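Local coordinates for protein ribokinase (Arabidopsis thaliana, PDB 6ILS) that catalyses the magnesium-dependent transfer of a phosphoryl group from ATP to O-5 of D-ribose, giving D-ribose 5-phosphate, at residues N44-G49 and D259-A264; L62-G68 and S89-T95; I241-I246 and L279-A284. All coordinates share one frame. Residue numbers count along the deposited sequence, not the author numbering.

Interaction 1. Residues N44-G49 and D259-A264. With RIB (alpha-D-ribofuranose), chain F; ATP (adenosine-5'-triphosphate), chain E.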
loop_
_atom_site.group_PDB
_atom_site.type_symbol
_atom_site.label_atom_id
_atom_site.label_comp_id
_atom_site.label_asym_id
_atom_site.label_seq_id
_atom_site.Cartn_x
_atom_site.Cartn_y
_atom_site.Cartn_z
ATOM N N ASN B 44 -6.970 10.869 11.546
ATOM C CA ASN B 44 -5.999 11.393 12.523
ATOM C C ASN B 44 -6.677 12.248 13.569
ATOM O O ASN B 44 -6.414 12.130 14.763
ATOM C CB ASN B 44 -4.912 12.235 11.854
ATOM C CG ASN B 44 -3.926 11.409 11.072
ATOM O OD1 ASN B 44 -3.881 10.187 11.190
ATOM N ND2 ASN B 44 -3.085 12.084 10.293
ATOM N N GLN B 45 -7.528 13.165 13.113
ATOM C CA GLN B 45 -8.194 14.067 14.042
ATOM C C GLN B 45 -9.147 13.323 14.967
ATOM O O GLN B 45 -9.210 13.624 16.165
ATOM C CB GLN B 45 -8.886 15.182 13.245
ATOM C CG GLN B 45 -7.818 16.048 12.591
ATOM C CD GLN B 45 -8.371 17.206 11.780
ATOM O OE1 GLN B 45 -9.554 17.535 11.864
ATOM N NE2 GLN B 45 -7.506 17.828 10.993
ATOM N N ALA B 46 -9.863 12.321 14.440
ATOM C CA ALA B 46 -10.750 11.526 15.273
ATOM C C ALA B 46 -9.951 10.707 16.284
ATOM O O ALA B 46 -10.324 10.620 17.458
ATOM C CB ALA B 46 -11.618 10.598 14.412
ATOM N N ALA B 47 -8.861 10.091 15.823
ATOM C CA ALA B 47 -8.007 9.338 16.752
ATOM C C ALA B 47 -7.497 10.214 17.893
ATOM O O ALA B 47 -7.484 9.801 19.062
ATOM C CB ALA B 47 -6.841 8.706 16.020
ATOM N N CYS B 48 -7.100 11.434 17.556
ATOM C CA CYS B 48 -6.633 12.372 18.576
ATOM C C CYS B 48 -7.694 12.669 19.620
ATOM O O CYS B 48 -7.456 12.552 20.826
ATOM C CB CYS B 48 -6.165 13.660 17.905
ATOM S SG CYS B 48 -5.695 14.942 19.070
ATOM N N GLY B 49 -8.872 13.052 19.151
ATOM C CA GLY B 49 -9.984 13.332 20.031
ATOM C C GLY B 49 -10.265 12.170 20.961
ATOM O O GLY B 49 -10.399 12.360 22.160
ATOM N N ASP B 259 -2.742 17.849 12.636
ATOM C CA ASP B 259 -4.028 17.226 12.928
ATOM C C ASP B 259 -4.269 17.160 14.423
ATOM O O ASP B 259 -5.376 17.428 14.901
ATOM C CB ASP B 259 -4.096 15.822 12.324
ATOM C CG ASP B 259 -4.054 15.846 10.804
ATOM O OD1 ASP B 259 -4.718 16.731 10.231
ATOM O OD2 ASP B 259 -3.351 15.004 10.199
ATOM N N THR B 260 -3.216 16.813 15.159
ATOM C CA THR B 260 -3.276 16.750 16.611
ATOM C C THR B 260 -3.586 18.130 17.181
ATOM O O THR B 260 -4.441 18.286 18.069
ATOM C CB THR B 260 -1.945 16.236 17.168
ATOM O OG1 THR B 260 -1.741 14.882 16.714
ATOM C CG2 THR B 260 -1.943 16.275 18.678
ATOM N N PHE B 261 -2.882 19.133 16.663
ATOM C CA PHE B 261 -3.073 20.507 17.134
ATOM C C PHE B 261 -4.543 20.912 16.998
ATOM O O PHE B 261 -5.171 21.414 17.938
ATOM C CB PHE B 261 -2.178 21.487 16.361
ATOM C CG PHE B 261 -2.253 22.905 16.895
ATOM C CD1 PHE B 261 -3.227 23.787 16.448
ATOM C CD2 PHE B 261 -1.376 23.328 17.872
ATOM C CE1 PHE B 261 -3.315 25.081 16.961
ATOM C CE2 PHE B 261 -1.452 24.622 18.392
ATOM C CZ PHE B 261 -2.435 25.498 17.936
ATOM N N THR B 262 -5.089 20.680 15.811
ATOM C CA THR B 262 -6.447 21.135 15.510
ATOM C C THR B 262 -7.485 20.362 16.318
ATOM O O THR B 262 -8.391 20.945 16.909
ATOM C CB THR B 262 -6.754 20.995 13.991
ATOM O OG1 THR B 262 -5.730 21.663 13.246
ATOM C CG2 THR B 262 -8.095 21.625 13.668
ATOM N N ALA B 263 -7.329 19.045 16.412
ATOM C CA ALA B 263 -8.273 18.265 17.208
ATOM C C ALA B 263 -8.184 18.550 18.711
ATOM O O ALA B 263 -9.210 18.548 19.405
ATOM C CB ALA B 263 -8.079 16.753 16.935
ATOM N N ALA B 264 -6.974 18.795 19.221
ATOM C CA ALA B 264 -6.802 19.062 20.654
ATOM C C ALA B 264 -7.403 20.425 21.001
ATOM O O ALA B 264 -8.028 20.613 22.046
ATOM C CB ALA B 264 -5.300 19.013 21.046
HETATM O O5 RIB F . -1.952 15.235 8.127
HETATM C C5 RIB F . -1.501 13.924 7.909
HETATM C C4 RIB F . -2.223 13.324 6.885
HETATM O O4 RIB F . -2.230 14.140 5.616
HETATM C C3 RIB F . -1.401 12.025 6.480
HETATM O O3 RIB F . -1.833 10.903 7.391
HETATM C C2 RIB F . -1.569 11.868 5.245
HETATM O O2 RIB F . -2.390 10.679 4.911
HETATM C C1 RIB F . -2.273 13.259 4.651
HETATM O O1 RIB F . -3.580 13.012 4.280
HETATM P PG ATP E . 0.244 21.700 9.406
HETATM O O1G ATP E . -1.209 21.983 9.270
HETATM O O2G ATP E . 0.483 20.214 9.625
HETATM O O3G ATP E . 0.991 22.083 8.166
HETATM P PB ATP E . 2.154 23.302 10.706
HETATM O O1B ATP E . 2.274 23.990 11.995
HETATM O O2B ATP E . 2.274 24.319 9.667
HETATM O O3B ATP E . 0.749 22.578 10.650
HETATM P PA ATP E . 4.376 21.527 11.314
HETATM O O1A ATP E . 5.640 22.378 11.275
HETATM O O2A ATP E . 4.680 20.134 10.825
HETATM O O3A ATP E . 3.267 22.175 10.387
HETATM O "O5'" ATP E . 3.872 21.431 12.793
HETATM C "C5'" ATP E . 2.648 20.787 13.090
HETATM C "C4'" ATP E . 2.318 21.071 14.616
HETATM O "O4'" ATP E . 3.503 20.597 15.486
HETATM C "C3'" ATP E . 2.220 22.319 14.794
HETATM O "O3'" ATP E . 1.191 22.603 15.759
HETATM C "C2'" ATP E . 3.672 22.834 15.410
HETATM O "O2'" ATP E . 3.417 24.075 16.128
HETATM C "C1'" ATP E . 4.103 21.877 16.124
HETATM N N9 ATP E . 5.561 21.730 15.965
HETATM C C8 ATP E . 6.488 21.699 14.962
HETATM N N7 ATP E . 7.711 21.533 15.535
HETATM C C5 ATP E . 7.535 21.451 16.895
HETATM C C6 ATP E . 8.442 21.283 17.940
HETATM N N6 ATP E . 9.870 21.148 17.856
HETATM N N1 ATP E . 7.997 21.244 19.195
HETATM C C2 ATP E . 6.648 21.354 19.462
HETATM N N3 ATP E . 5.754 21.514 18.453
HETATM C C4 ATP E . 6.209 21.567 17.163
#
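Part of the ribose pocket of this PfkB-family kinase, with the predicted proton acceptor Asp259, lies where two buried helices cross. Asp259 is near the N-terminal end of helix 257-270, beside the crossing, its side chain directed toward helix 41-51. Its OD2 lies 2.5 Å from O5 of the bound ribose and accepts a hydrogen bond from that hydroxyl, the one phosphorylated in the reaction, which fits the role of a catalytic base. Two amides of the other helix hold the carboxylate: Asn44 ND2 donates to Asp259 OD2 at 2.9 Å with a nearly straight N-H...O angle of 176°, and Gln45 NE2 donates to Asp259 OD1 at 3.1 Å and 161°. Each oxygen thus has its own amide donor, an arrangement consistent with a well-oriented carboxylate. Asn44 ND2 also makes a weak bond, 3.4 Å long, to ribose O3, so one amide touches both Asp259 and the sugar.

Farther along the two helices, away from the ribose, small residues meet. Ala263 CB lies 3.4 Å from Gln45 O and 3.7 Å from Cys48 SG, and the SG is 3.7 Å from Thr260 O. With Ala263 and Cys48 at the interface, the short segment axes approach to 8.4 Å with a signed crossing angle of -54°. Phe261, pointing away, reaches the nucleotide instead, its CD2 3.4 Å from ATP O3'.

Gln45 OE1 accepts from Gln142 NE2, and Thr262 OG1 is bonded to Gly258 O and Lys225 NZ. Strands 138-143 and 164-170 touch Gln45, Ala263, Asp259 and Thr262, while helix 275-289 packs on Thr260, Phe261 and Ala264.

Interaction 2. Residues L62-G68 and S89-T95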
loop_
_atom_site.group_PDB
_atom_site.type_symbol
_atom_site.label_atom_id
_atom_site.label_comp_id
_atom_site.label_asym_id
_atom_site.label_seq_id
_atom_site.Cartn_x
_atom_site.Cartn_y
_atom_site.Cartn_z
ATOM N N LEU B 62 -14.878 4.098 3.564
ATOM C CA LEU B 62 -13.771 3.177 3.358
ATOM C C LEU B 62 -14.087 2.210 2.233
ATOM O O LEU B 62 -15.255 1.991 1.931
ATOM C CB LEU B 62 -13.489 2.379 4.631
ATOM C CG LEU B 62 -13.119 3.192 5.863
ATOM C CD1 LEU B 62 -12.885 2.247 7.028
ATOM C CD2 LEU B 62 -11.872 3.991 5.549
ATOM N N GLY B 63 -13.057 1.632 1.620
ATOM C CA GLY B 63 -13.263 0.489 0.739
ATOM C C GLY B 63 -13.347 -0.768 1.582
ATOM O O GLY B 63 -12.900 -0.784 2.724
ATOM N N GLU B 64 -13.938 -1.829 1.037
ATOM C CA GLU B 64 -13.962 -3.104 1.738
ATOM C C GLU B 64 -12.683 -3.843 1.368
ATOM O O GLU B 64 -12.703 -4.755 0.537
ATOM C CB GLU B 64 -15.208 -3.925 1.368
ATOM C CG GLU B 64 -16.520 -3.352 1.917
ATOM C CD GLU B 64 -17.762 -3.900 1.214
ATOM O OE1 GLU B 64 -17.642 -4.911 0.496
ATOM O OE2 GLU B 64 -18.856 -3.312 1.380
ATOM N N ASP B 65 -11.570 -3.419 1.961
ATOM C CA ASP B 65 -10.255 -3.954 1.615
ATOM C C ASP B 65 -9.342 -3.957 2.834
ATOM O O ASP B 65 -9.759 -3.597 3.929
ATOM C CB ASP B 65 -9.620 -3.159 0.458
ATOM C CG ASP B 65 -9.635 -1.635 0.685
ATOM O OD1 ASP B 65 -9.623 -1.198 1.851
ATOM O OD2 ASP B 65 -9.655 -0.888 -0.320
ATOM N N ALA B 66 -8.094 -4.378 2.643
ATOM C CA ALA B 66 -7.160 -4.510 3.751
ATOM C C ALA B 66 -6.788 -3.149 4.363
ATOM O O ALA B 66 -6.617 -3.036 5.576
ATOM C CB ALA B 66 -5.891 -5.254 3.286
ATOM N N HIS B 67 -6.657 -2.135 3.515
ATOM C CA HIS B 67 -6.392 -0.765 3.981
ATOM C C HIS B 67 -7.551 -0.237 4.838
ATOM O O HIS B 67 -7.337 0.459 5.846
ATOM C CB HIS B 67 -6.166 0.171 2.800
ATOM C CG HIS B 67 -4.847 -0.012 2.114
ATOM N ND1 HIS B 67 -4.616 0.430 0.829
ATOM C CD2 HIS B 67 -3.683 -0.563 2.536
ATOM C CE1 HIS B 67 -3.372 0.149 0.483
ATOM N NE2 HIS B 67 -2.781 -0.444 1.503
ATOM N N GLY B 68 -8.770 -0.565 4.422
ATOM C CA GLY B 68 -9.965 -0.206 5.166
ATOM C C GLY B 68 -9.959 -0.829 6.538
ATOM O O GLY B 68 -10.308 -0.186 7.528
ATOM N N SER B 89 -18.511 1.395 4.379
ATOM C CA SER B 89 -17.554 0.814 3.440
ATOM C C SER B 89 -18.255 0.408 2.138
ATOM O O SER B 89 -19.406 -0.028 2.166
ATOM C CB SER B 89 -16.853 -0.391 4.066
ATOM O OG SER B 89 -16.254 -0.050 5.310
ATOM N N VAL B 90 -17.570 0.571 1.008
ATOM C CA VAL B 90 -18.134 0.238 -0.304
ATOM C C VAL B 90 -17.228 -0.773 -1.008
ATOM O O VAL B 90 -16.032 -0.834 -0.731
ATOM C CB VAL B 90 -18.302 1.492 -1.203
ATOM C CG1 VAL B 90 -19.300 2.477 -0.592
ATOM C CG2 VAL B 90 -16.947 2.166 -1.453
ATOM N N ASN B 91 -17.771 -1.563 -1.929
ATOM C CA ASN B 91 -16.926 -2.555 -2.590
ATOM C C ASN B 91 -16.513 -2.143 -3.993
ATOM O O ASN B 91 -15.851 -2.908 -4.698
ATOM C CB ASN B 91 -17.618 -3.923 -2.625
ATOM C CG ASN B 91 -18.972 -3.889 -3.316
ATOM O OD1 ASN B 91 -19.209 -3.093 -4.226
ATOM N ND2 ASN B 91 -19.870 -4.773 -2.887
ATOM N N ASN B 92 -16.887 -0.932 -4.396
ATOM C CA ASN B 92 -16.565 -0.451 -5.734
ATOM C C ASN B 92 -15.561 0.707 -5.753
ATOM O O ASN B 92 -15.275 1.265 -6.809
ATOM C CB ASN B 92 -17.843 -0.034 -6.456
ATOM C CG ASN B 92 -18.511 1.159 -5.807
ATOM O OD1 ASN B 92 -18.272 1.455 -4.631
ATOM N ND2 ASN B 92 -19.362 1.848 -6.564
ATOM N N GLU B 93 -15.043 1.077 -4.583
ATOM C CA GLU B 93 -13.952 2.050 -4.501
ATOM C C GLU B 93 -12.922 1.548 -3.502
ATOM O O GLU B 93 -13.290 0.925 -2.510
ATOM C CB GLU B 93 -14.469 3.434 -4.080
ATOM C CG GLU B 93 -15.455 4.065 -5.052
ATOM C CD GLU B 93 -14.801 4.535 -6.337
ATOM O OE1 GLU B 93 -13.555 4.609 -6.385
ATOM O OE2 GLU B 93 -15.535 4.853 -7.300
ATOM N N PRO B 94 -11.633 1.821 -3.754
ATOM C CA PRO B 94 -10.602 1.456 -2.776
ATOM C C PRO B 94 -10.539 2.465 -1.631
ATOM O O PRO B 94 -10.835 3.636 -1.869
ATOM C CB PRO B 94 -9.319 1.497 -3.598
ATOM C CG PRO B 94 -9.581 2.563 -4.620
ATOM C CD PRO B 94 -11.065 2.531 -4.916
ATOM N N THR B 95 -10.184 2.019 -0.428
ATOM C CA THR B 95 -9.838 2.940 0.665
ATOM C C THR B 95 -8.778 3.901 0.135
ATOM O O THR B 95 -7.861 3.483 -0.575
ATOM C CB THR B 95 -9.321 2.164 1.906
ATOM O OG1 THR B 95 -10.362 1.308 2.395
ATOM C CG2 THR B 95 -8.849 3.098 3.041
HETATM O O HOH W 1 -13.814 -1.538 5.346
HETATM O O HOH W 2 -6.774 0.964 -0.708
#
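Strands 56-63 and 87-90 are the two parallel strands of a beta-alpha-beta unit joined through helix 66-75, and this contact lies at their C-terminal ends. Backbone bonds set the pairing: Val90 N donates to Leu62 O and Glu64 N to Val90 O, both at 2.9 Å. A CA-H...O contact of 3.0 Å from Ser89 CA to Leu62 O supplements them. Close packing limits bulk at Gly63, where a CB would fall 2.6 Å from both Glu93 O and Thr95 N.

One water bridges Gly63 O and Ser89 OG; a second joins Thr95 O to His67 ND1. His67 NE2 is hydrogen-bonded to His67 NE2 of the second subunit, so this edge of the contact forms part of the dimer interface.

Side-chain bonds tie in the loop after strand 87-90. Asp65 is the N-cap of helix 66-75, its OD1 accepting from Gly68 N at 2.8 Å, and Thr95 N donates to Asp65 OD2 (3.0 Å). Gly63 N donates to Thr95 OG1 (2.8 Å), which in turn donates to Asp65 OD1 at 2.7 Å.

Interaction 3. Residues I241-I246 and L279-A284. With ATP (adenosine-5'-triphosphate), chain E.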
loop_
_atom_site.group_PDB
_atom_site.type_symbol
_atom_site.label_atom_id
_atom_site.label_comp_id
_atom_site.label_asym_id
_atom_site.label_seq_id
_atom_site.Cartn_x
_atom_site.Cartn_y
_atom_site.Cartn_z
ATOM N N ILE B 241 -4.507 36.183 19.857
ATOM C CA ILE B 241 -3.791 35.462 20.910
ATOM C C ILE B 241 -2.671 34.667 20.274
ATOM O O ILE B 241 -2.902 33.936 19.315
ATOM C CB ILE B 241 -4.729 34.520 21.680
ATOM C CG1 ILE B 241 -5.916 35.308 22.218
ATOM C CG2 ILE B 241 -3.994 33.828 22.825
ATOM C CD1 ILE B 241 -7.042 34.443 22.647
ATOM N N GLN B 242 -1.449 34.813 20.777
ATOM C CA GLN B 242 -0.342 34.061 20.217
ATOM C C GLN B 242 0.134 33.008 21.215
ATOM O O GLN B 242 0.106 33.230 22.423
ATOM C CB GLN B 242 0.805 34.989 19.830
ATOM C CG GLN B 242 0.433 36.005 18.756
ATOM C CD GLN B 242 1.579 36.953 18.426
ATOM O OE1 GLN B 242 1.521 38.145 18.730
ATOM N NE2 GLN B 242 2.620 36.427 17.794
ATOM N N GLN B 243 0.545 31.858 20.689
ATOM C CA GLN B 243 1.062 30.756 21.505
ATOM C C GLN B 243 2.292 30.193 20.816
ATOM O O GLN B 243 2.225 29.748 19.663
ATOM C CB GLN B 243 -0.011 29.676 21.698
ATOM C CG GLN B 243 0.475 28.396 22.414
ATOM C CD GLN B 243 0.974 28.658 23.825
ATOM O OE1 GLN B 243 0.251 29.198 24.661
ATOM N NE2 GLN B 243 2.223 28.271 24.097
ATOM N N SER B 244 3.437 30.212 21.494
ATOM C CA SER B 244 4.649 29.691 20.871
ATOM C C SER B 244 4.611 28.166 20.953
ATOM O O SER B 244 3.723 27.622 21.597
ATOM C CB SER B 244 5.894 30.254 21.560
ATOM O OG SER B 244 5.852 29.926 22.931
ATOM N N ILE B 245 5.536 27.468 20.305
ATOM C CA ILE B 245 5.549 26.019 20.467
ATOM C C ILE B 245 5.868 25.687 21.909
ATOM O O ILE B 245 6.537 26.466 22.594
ATOM C CB ILE B 245 6.583 25.301 19.567
ATOM C CG1 ILE B 245 8.001 25.811 19.852
ATOM C CG2 ILE B 245 6.213 25.420 18.114
ATOM C CD1 ILE B 245 9.060 24.911 19.286
ATOM N N ILE B 246 5.345 24.561 22.376
ATOM C CA ILE B 246 5.850 23.916 23.580
ATOM C C ILE B 246 6.991 23.022 23.090
ATOM O O ILE B 246 6.756 22.027 22.421
ATOM C CB ILE B 246 4.765 23.098 24.299
ATOM C CG1 ILE B 246 3.518 23.958 24.594
ATOM C CG2 ILE B 246 5.317 22.464 25.557
ATOM C CD1 ILE B 246 3.766 25.095 25.494
ATOM N N LEU B 279 -5.391 27.111 23.100
ATOM C CA LEU B 279 -4.147 27.177 22.349
ATOM C C LEU B 279 -3.003 26.452 23.057
ATOM O O LEU B 279 -2.206 25.763 22.422
ATOM C CB LEU B 279 -3.749 28.628 22.103
ATOM C CG LEU B 279 -4.404 29.363 20.932
ATOM C CD1 LEU B 279 -3.836 30.769 20.819
ATOM C CD2 LEU B 279 -4.184 28.619 19.617
ATOM N N ARG B 280 -2.911 26.639 24.369
ATOM C CA ARG B 280 -1.841 25.996 25.137
ATOM C C ARG B 280 -1.953 24.488 25.082
ATOM O O ARG B 280 -0.957 23.783 24.890
ATOM C CB ARG B 280 -1.879 26.454 26.603
ATOM C CG ARG B 280 -0.669 27.266 27.024
ATOM C CD ARG B 280 -0.560 27.338 28.552
ATOM N NE ARG B 280 0.586 26.588 29.057
ATOM C CZ ARG B 280 0.613 25.974 30.237
ATOM N NH1 ARG B 280 -0.449 26.001 31.032
ATOM N NH2 ARG B 280 1.693 25.310 30.617
ATOM N N PHE B 281 -3.174 24.006 25.297
ATOM C CA PHE B 281 -3.489 22.579 25.275
ATOM C C PHE B 281 -3.175 21.966 23.920
ATOM O O PHE B 281 -2.555 20.900 23.834
ATOM C CB PHE B 281 -4.958 22.395 25.654
ATOM C CG PHE B 281 -5.408 20.976 25.758
ATOM C CD1 PHE B 281 -5.228 20.258 26.946
ATOM C CD2 PHE B 281 -6.051 20.361 24.691
ATOM C CE1 PHE B 281 -5.667 18.943 27.052
ATOM C CE2 PHE B 281 -6.490 19.052 24.787
ATOM C CZ PHE B 281 -6.292 18.330 25.982
ATOM N N ALA B 282 -3.568 22.655 22.849
ATOM C CA ALA B 282 -3.235 22.218 21.493
ATOM C C ALA B 282 -1.730 22.164 21.251
ATOM O O ALA B 282 -1.217 21.210 20.659
ATOM C CB ALA B 282 -3.920 23.160 20.436
ATOM N N ALA B 283 -1.012 23.189 21.715
ATOM C CA ALA B 283 0.438 23.234 21.534
ATOM C C ALA B 283 1.121 22.081 22.259
ATOM O O ALA B 283 2.058 21.481 21.738
ATOM C CB ALA B 283 0.977 24.566 22.018
ATOM N N ALA B 284 0.646 21.776 23.459
ATOM C CA ALA B 284 1.209 20.673 24.237
ATOM C C ALA B 284 0.956 19.353 23.533
ATOM O O ALA B 284 1.841 18.504 23.458
ATOM C CB ALA B 284 0.612 20.655 25.647
HETATM P PG ATP E . 0.244 21.700 9.406
HETATM O O1G ATP E . -1.209 21.983 9.270
HETATM O O2G ATP E . 0.483 20.214 9.625
HETATM O O3G ATP E . 0.991 22.083 8.166
HETATM P PB ATP E . 2.154 23.302 10.706
HETATM O O1B ATP E . 2.274 23.990 11.995
HETATM O O2B ATP E . 2.274 24.319 9.667
HETATM O O3B ATP E . 0.749 22.578 10.650
HETATM P PA ATP E . 4.376 21.527 11.314
HETATM O O1A ATP E . 5.640 22.378 11.275
HETATM O O2A ATP E . 4.680 20.134 10.825
HETATM O O3A ATP E . 3.267 22.175 10.387
HETATM O "O5'" ATP E . 3.872 21.431 12.793
HETATM C "C5'" ATP E . 2.648 20.787 13.090
HETATM C "C4'" ATP E . 2.318 21.071 14.616
HETATM O "O4'" ATP E . 3.503 20.597 15.486
HETATM C "C3'" ATP E . 2.220 22.319 14.794
HETATM O "O3'" ATP E . 1.191 22.603 15.759
HETATM C "C2'" ATP E . 3.672 22.834 15.410
HETATM O "O2'" ATP E . 3.417 24.075 16.128
HETATM C "C1'" ATP E . 4.103 21.877 16.124
HETATM N N9 ATP E . 5.561 21.730 15.965
HETATM C C8 ATP E . 6.488 21.699 14.962
HETATM N N7 ATP E . 7.711 21.533 15.535
HETATM C C5 ATP E . 7.535 21.451 16.895
HETATM C C6 ATP E . 8.442 21.283 17.940
HETATM N N6 ATP E . 9.870 21.148 17.856
HETATM N N1 ATP E . 7.997 21.244 19.195
HETATM C C2 ATP E . 6.648 21.354 19.462
HETATM N N3 ATP E . 5.754 21.514 18.453
HETATM C C4 ATP E . 6.209 21.567 17.163
HETATM O O HOH W 3 3.889 22.867 20.254
#
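Edge strand 241-243 of the nine-stranded central sheet packs against helix 275-289 in the alpha/beta fold of the PfkB kinases, the short segment axes 9.2 Å apart and inclined by only 24°. Ile241 begins the contact: its CG2 is 3.7 Å from Leu279 CD1, while its O is 3.6 Å from the same methyl. Leu279 also touches Ser231 and Leu233, so it packs against both strand 241-243 and strand 231-235. Gln242 points away from the helix, and Gln243 returns to it, with CB 3.9 Å from Leu279 CB, CG 3.9 Å from Ala283 CB, and OE1 3.2 Å from Arg280 CG. The amide of Gln243 folds back on its own segment, NE2 donating to Ser244 O at 3.0 Å. Arg280 has its guanidinium partner elsewhere, NH2 being bonded to Leu309 O of helix 302-312.

Past the strand the chain leaves regular structure and enters the nucleotide pocket. Ile245 turns from the helix, its CG2 3.7 Å from O2' of ATP. Ile246 points back, with CG1 3.7 Å from Ala283 CB and 3.8 Å from Ala284 N. Its O lies 3.0 Å from the adenine C2 of ATP and is hydrogen-bonded to Ser287 OG. No direct hydrogen bond crosses between the segments; a water does so, accepting from Ile246 N at 3.1 Å and donating to Ala283 O at 2.7 Å.

How the interactions relate
Interactions 1 and 3 are contiguous beside the ATP site, their centres about 15 Å apart. Helices 257-270 and 275-289, consecutive in the chain, pack directly: Phe261 O is 3.3 Å from Ala282 CB, and Ala264 O is 3.3 Å from Phe281 CD2. Both contacts touch ATP, interaction 1 at the nucleotide ribose through Phe261, interaction 3 at that ribose through Ile245 and at the adenine through Ile246, while interaction 1 alone also binds the sugar substrate. Interaction 2 stands apart, its centre about 23 Å from that of interaction 1 and 37 Å from that of interaction 3. Interactions 2 and 3 involve the two outermost strands of the same sheet, on opposite sides of the chain's centre.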